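PDB 5DP2: CurF from Lyngbya majuscula, which probably forms the cyclopropane ring of curacin A as an NADP-dependent enoyl reductase-type cyclopropanase of a polyketide synthase. Local coordinates for residues 61-66 against 281-286. Residues are numbered along the deposited sequence; the frame is centred on the assembly and turned at random.
With NAP (NADP nicotinamide-adenine-dinucleotide phosphate), chain B.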
loop_
_atom_site.group_PDB
_atom_site.type_symbol
_atom_site.label_atom_id
_atom_site.label_comp_id
_atom_site.label_asym_id
_atom_site.label_seq_id
_atom_site.Cartn_x
_atom_site.Cartn_y
_atom_site.Cartn_z
ATOM N N GLN A 61 1.791 -0.034 16.550
ATOM C CA GLN A 61 0.450 -0.011 17.129
ATOM C C GLN A 61 -0.424 1.061 16.476
ATOM O O GLN A 61 -0.033 2.232 16.424
ATOM C CB GLN A 61 0.492 0.216 18.638
ATOM C CG GLN A 61 -0.874 0.036 19.244
ATOM C CD GLN A 61 -0.837 0.102 20.739
ATOM O OE1 GLN A 61 -1.335 1.068 21.341
ATOM N NE2 GLN A 61 -0.261 -0.924 21.363
ATOM N N GLU A 62 -1.562 0.654 15.923
ATOM C CA GLU A 62 -2.435 1.648 15.316
ATOM C C GLU A 62 -2.928 2.653 16.349
ATOM O O GLU A 62 -3.320 2.275 17.466
ATOM C CB GLU A 62 -3.655 0.969 14.676
ATOM C CG GLU A 62 -3.301 0.103 13.485
ATOM C CD GLU A 62 -2.679 0.886 12.376
ATOM O OE1 GLU A 62 -3.301 1.890 11.941
ATOM O OE2 GLU A 62 -1.571 0.517 11.891
ATOM N N TYR A 63 -2.978 3.921 15.946
ATOM C CA TYR A 63 -3.624 4.996 16.711
ATOM C C TYR A 63 -4.885 5.518 15.996
ATOM O O TYR A 63 -5.709 6.180 16.631
ATOM C CB TYR A 63 -2.632 6.156 17.006
ATOM C CG TYR A 63 -2.020 6.700 15.761
ATOM C CD1 TYR A 63 -2.704 7.644 15.006
ATOM C CD2 TYR A 63 -0.811 6.211 15.258
ATOM C CE1 TYR A 63 -2.216 8.090 13.793
ATOM C CE2 TYR A 63 -0.328 6.628 14.040
ATOM C CZ TYR A 63 -1.022 7.573 13.307
ATOM O OH TYR A 63 -0.534 7.945 12.093
ATOM N N ILE A 64 -5.044 5.240 14.699
ATOM C CA ILE A 64 -6.239 5.665 13.986
ATOM C C ILE A 64 -7.431 4.874 14.531
ATOM O O ILE A 64 -7.458 3.642 14.492
ATOM C CB ILE A 64 -6.038 5.485 12.474
ATOM C CG1 ILE A 64 -5.100 6.600 12.001
ATOM C CG2 ILE A 64 -7.363 5.499 11.738
ATOM C CD1 ILE A 64 -4.674 6.496 10.574
ATOM N N LYS A 65 -8.456 5.600 14.994
ATOM C CA LYS A 65 -9.559 4.951 15.677
ATOM C C LYS A 65 -10.418 4.106 14.737
ATOM O O LYS A 65 -11.024 3.143 15.179
ATOM C CB LYS A 65 -10.357 5.966 16.496
ATOM C CG LYS A 65 -9.560 6.416 17.742
ATOM C CD LYS A 65 -10.256 7.236 18.768
ATOM C CE LYS A 65 -9.424 7.176 20.047
ATOM N NZ LYS A 65 -9.986 8.022 21.128
ATOM N N LYS A 66 -10.416 4.439 13.437
ATOM C CA LYS A 66 -11.160 3.661 12.448
ATOM C C LYS A 66 -10.685 2.211 12.376
ATOM O O LYS A 66 -11.437 1.346 11.929
ATOM C CB LYS A 66 -10.997 4.342 11.050
ATOM C CG LYS A 66 -11.991 3.885 10.002
ATOM C CD LYS A 66 -11.797 4.550 8.665
ATOM C CE LYS A 66 -12.988 4.271 7.772
ATOM N NZ LYS A 66 -12.830 4.834 6.433
ATOM N N MET A 281 -0.277 7.542 4.434
ATOM C CA MET A 281 -1.542 7.595 3.703
ATOM C C MET A 281 -2.761 7.411 4.577
ATOM O O MET A 281 -3.805 8.015 4.318
ATOM C CB MET A 281 -1.554 6.563 2.592
ATOM C CG MET A 281 -0.555 6.827 1.505
ATOM S SD MET A 281 -0.886 8.314 0.508
ATOM C CE MET A 281 -2.174 7.676 -0.544
ATOM N N SER A 282 -2.653 6.558 5.602
ATOM C CA SER A 282 -3.783 6.408 6.512
ATOM C C SER A 282 -4.169 7.744 7.167
ATOM O O SER A 282 -5.357 8.085 7.247
ATOM C CB SER A 282 -3.522 5.285 7.514
ATOM O OG SER A 282 -2.464 5.549 8.383
ATOM N N ASP A 283 -3.169 8.533 7.586
ATOM C CA ASP A 283 -3.448 9.843 8.108
ATOM C C ASP A 283 -4.131 10.742 7.065
ATOM O O ASP A 283 -5.048 11.505 7.355
ATOM C CB ASP A 283 -2.169 10.580 8.550
ATOM C CG ASP A 283 -1.492 10.027 9.791
ATOM O OD1 ASP A 283 -2.169 9.373 10.601
ATOM O OD2 ASP A 283 -0.268 10.280 9.934
ATOM N N GLU A 284 -3.638 10.656 5.815
ATOM C CA GLU A 284 -4.210 11.483 4.732
ATOM C C GLU A 284 -5.662 11.115 4.458
ATOM O O GLU A 284 -6.489 12.016 4.177
ATOM C CB GLU A 284 -3.371 11.341 3.464
ATOM C CG GLU A 284 -1.937 11.827 3.605
ATOM C CD GLU A 284 -1.815 13.306 3.839
ATOM O OE1 GLU A 284 -2.695 14.083 3.371
ATOM O OE2 GLU A 284 -0.842 13.722 4.502
ATOM N N PHE A 285 -5.982 9.817 4.471
ATOM C CA PHE A 285 -7.344 9.369 4.195
ATOM C C PHE A 285 -8.326 9.855 5.280
ATOM O O PHE A 285 -9.430 10.292 4.957
ATOM C CB PHE A 285 -7.401 7.848 4.046
ATOM C CG PHE A 285 -6.648 7.298 2.847
ATOM C CD1 PHE A 285 -6.741 7.892 1.606
ATOM C CD2 PHE A 285 -5.880 6.155 2.963
ATOM C CE1 PHE A 285 -6.067 7.374 0.506
ATOM C CE2 PHE A 285 -5.224 5.635 1.863
ATOM C CZ PHE A 285 -5.315 6.235 0.643
ATOM N N VAL A 286 -7.915 9.787 6.538
ATOM C CA VAL A 286 -8.757 10.239 7.658
ATOM C C VAL A 286 -8.909 11.751 7.650
ATOM O O VAL A 286 -9.966 12.307 7.999
ATOM C CB VAL A 286 -8.158 9.777 9.002
ATOM C CG1 VAL A 286 -8.876 10.422 10.184
ATOM C CG2 VAL A 286 -8.232 8.269 9.088
HETATM P PA NAP B . 5.917 -4.967 0.760
HETATM O O1A NAP B . 5.187 -5.887 -0.157
HETATM O O2A NAP B . 6.792 -3.914 0.187
HETATM O O5B NAP B . 6.730 -5.884 1.786
HETATM C C5B NAP B . 7.792 -5.343 2.584
HETATM C C4B NAP B . 9.063 -5.113 1.795
HETATM O O4B NAP B . 10.086 -4.765 2.698
HETATM C C3B NAP B . 9.525 -6.304 1.008
HETATM O O3B NAP B . 9.466 -5.970 -0.381
HETATM C C2B NAP B . 10.970 -6.566 1.472
HETATM O O2B NAP B . 11.950 -6.754 0.491
HETATM C C1B NAP B . 11.333 -5.281 2.190
HETATM N N9A NAP B . 12.190 -5.458 3.354
HETATM C C8A NAP B . 11.790 -5.756 4.639
HETATM N N7A NAP B . 12.860 -5.839 5.463
HETATM C C5A NAP B . 13.938 -5.581 4.709
HETATM C C6A NAP B . 15.341 -5.503 4.954
HETATM N N6A NAP B . 15.820 -5.716 6.196
HETATM N N1A NAP B . 16.146 -5.211 3.940
HETATM C C2A NAP B . 15.636 -5.005 2.721
HETATM N N3A NAP B . 14.347 -5.048 2.370
HETATM C C4A NAP B . 13.516 -5.351 3.354
HETATM O O3 NAP B . 4.872 -4.258 1.758
HETATM P PN NAP B . 3.878 -3.031 1.490
HETATM O O1N NAP B . 2.616 -3.330 2.201
HETATM O O2N NAP B . 3.825 -2.702 0.027
HETATM O O5D NAP B . 4.595 -1.887 2.282
HETATM C C5D NAP B . 5.875 -1.407 1.810
HETATM C C4D NAP B . 6.568 -0.587 2.928
HETATM O O4D NAP B . 6.007 0.700 2.925
HETATM C C3D NAP B . 6.350 -1.125 4.347
HETATM O O3D NAP B . 7.480 -0.740 5.141
HETATM C C2D NAP B . 5.086 -0.430 4.784
HETATM O O2D NAP B . 5.027 -0.341 6.211
HETATM C C1D NAP B . 5.226 0.912 4.114
HETATM N N1N NAP B . 4.029 1.636 3.633
HETATM C C2N NAP B . 3.818 2.911 4.031
HETATM C C3N NAP B . 2.720 3.651 3.602
HETATM C C7N NAP B . 2.536 5.054 4.069
HETATM O O7N NAP B . 1.458 5.546 3.812
HETATM N N7N NAP B . 3.556 5.676 4.719
HETATM C C4N NAP B . 1.803 3.057 2.728
HETATM C C5N NAP B . 2.043 1.748 2.331
HETATM C C6N NAP B . 3.165 1.046 2.789
HETATM P P2B NAP B . 12.130 -8.096 -0.360
HETATM O O1X NAP B . 10.915 -8.196 -1.274
HETATM O O2X NAP B . 13.412 -7.843 -1.100
HETATM O O3X NAP B . 12.195 -9.238 0.625
HETATM O O HOH W 1 -1.383 5.302 10.892
#
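Ile-64 and Asp-283 mark the closest backbone approach, their CA atoms 7.7 Å apart, where the loop 61-66, turning into a 3-10 segment at Lys-65, faces the first turns of helix 281-287. No main-chain hydrogen bond joins the two, and side chains bridge the gap. Tyr-63 makes the polar link: its OH donates a short hydrogen bond of 2.6 Å to Asp-283 OD1, met on the syn side and 19° out of the carboxylate plane. OD1 lies at the ring edge, near the ring plane, and ring and carboxylate are turned 43° apart. A water adds a second bridge, donating to Ser-282 OG at 2.7 Å and weakly to Tyr-63 OH; Ser-282 OG is also hydrogen-bonded to Asp-280. Beside this polar cluster Ile-64 supplies the apolar part. Extended at chi2 (174°), its CD1 reaches Ser-282, 3.3 Å from Ser-282 OG and a tight 3.5 Å from Ser-282 CB. In one of two conformers of Val-286, one helical turn further on, Ile-64 CG2 lies 3.9 Å from Val-286 CG2. An alanine at Asp-283 would probably leave the Tyr-63 hydroxyl without its carboxylate acceptor and the ring less firmly fixed against the helix. At the start of the helix, Met-281 N donates a nearly straight 2.7 Å hydrogen bond to the nicotinamide carboxamide oxygen O7N of NADP, one of several that hold the cofactor. The contact thus ties the loop between helix 50-57 and strand 83-91 to the helix following strand 275-278, an outermost strand of the parallel, Rossmann-type sheet; behind it, Met-281 and Phe-285 pack on helices 140-153 and 290-305.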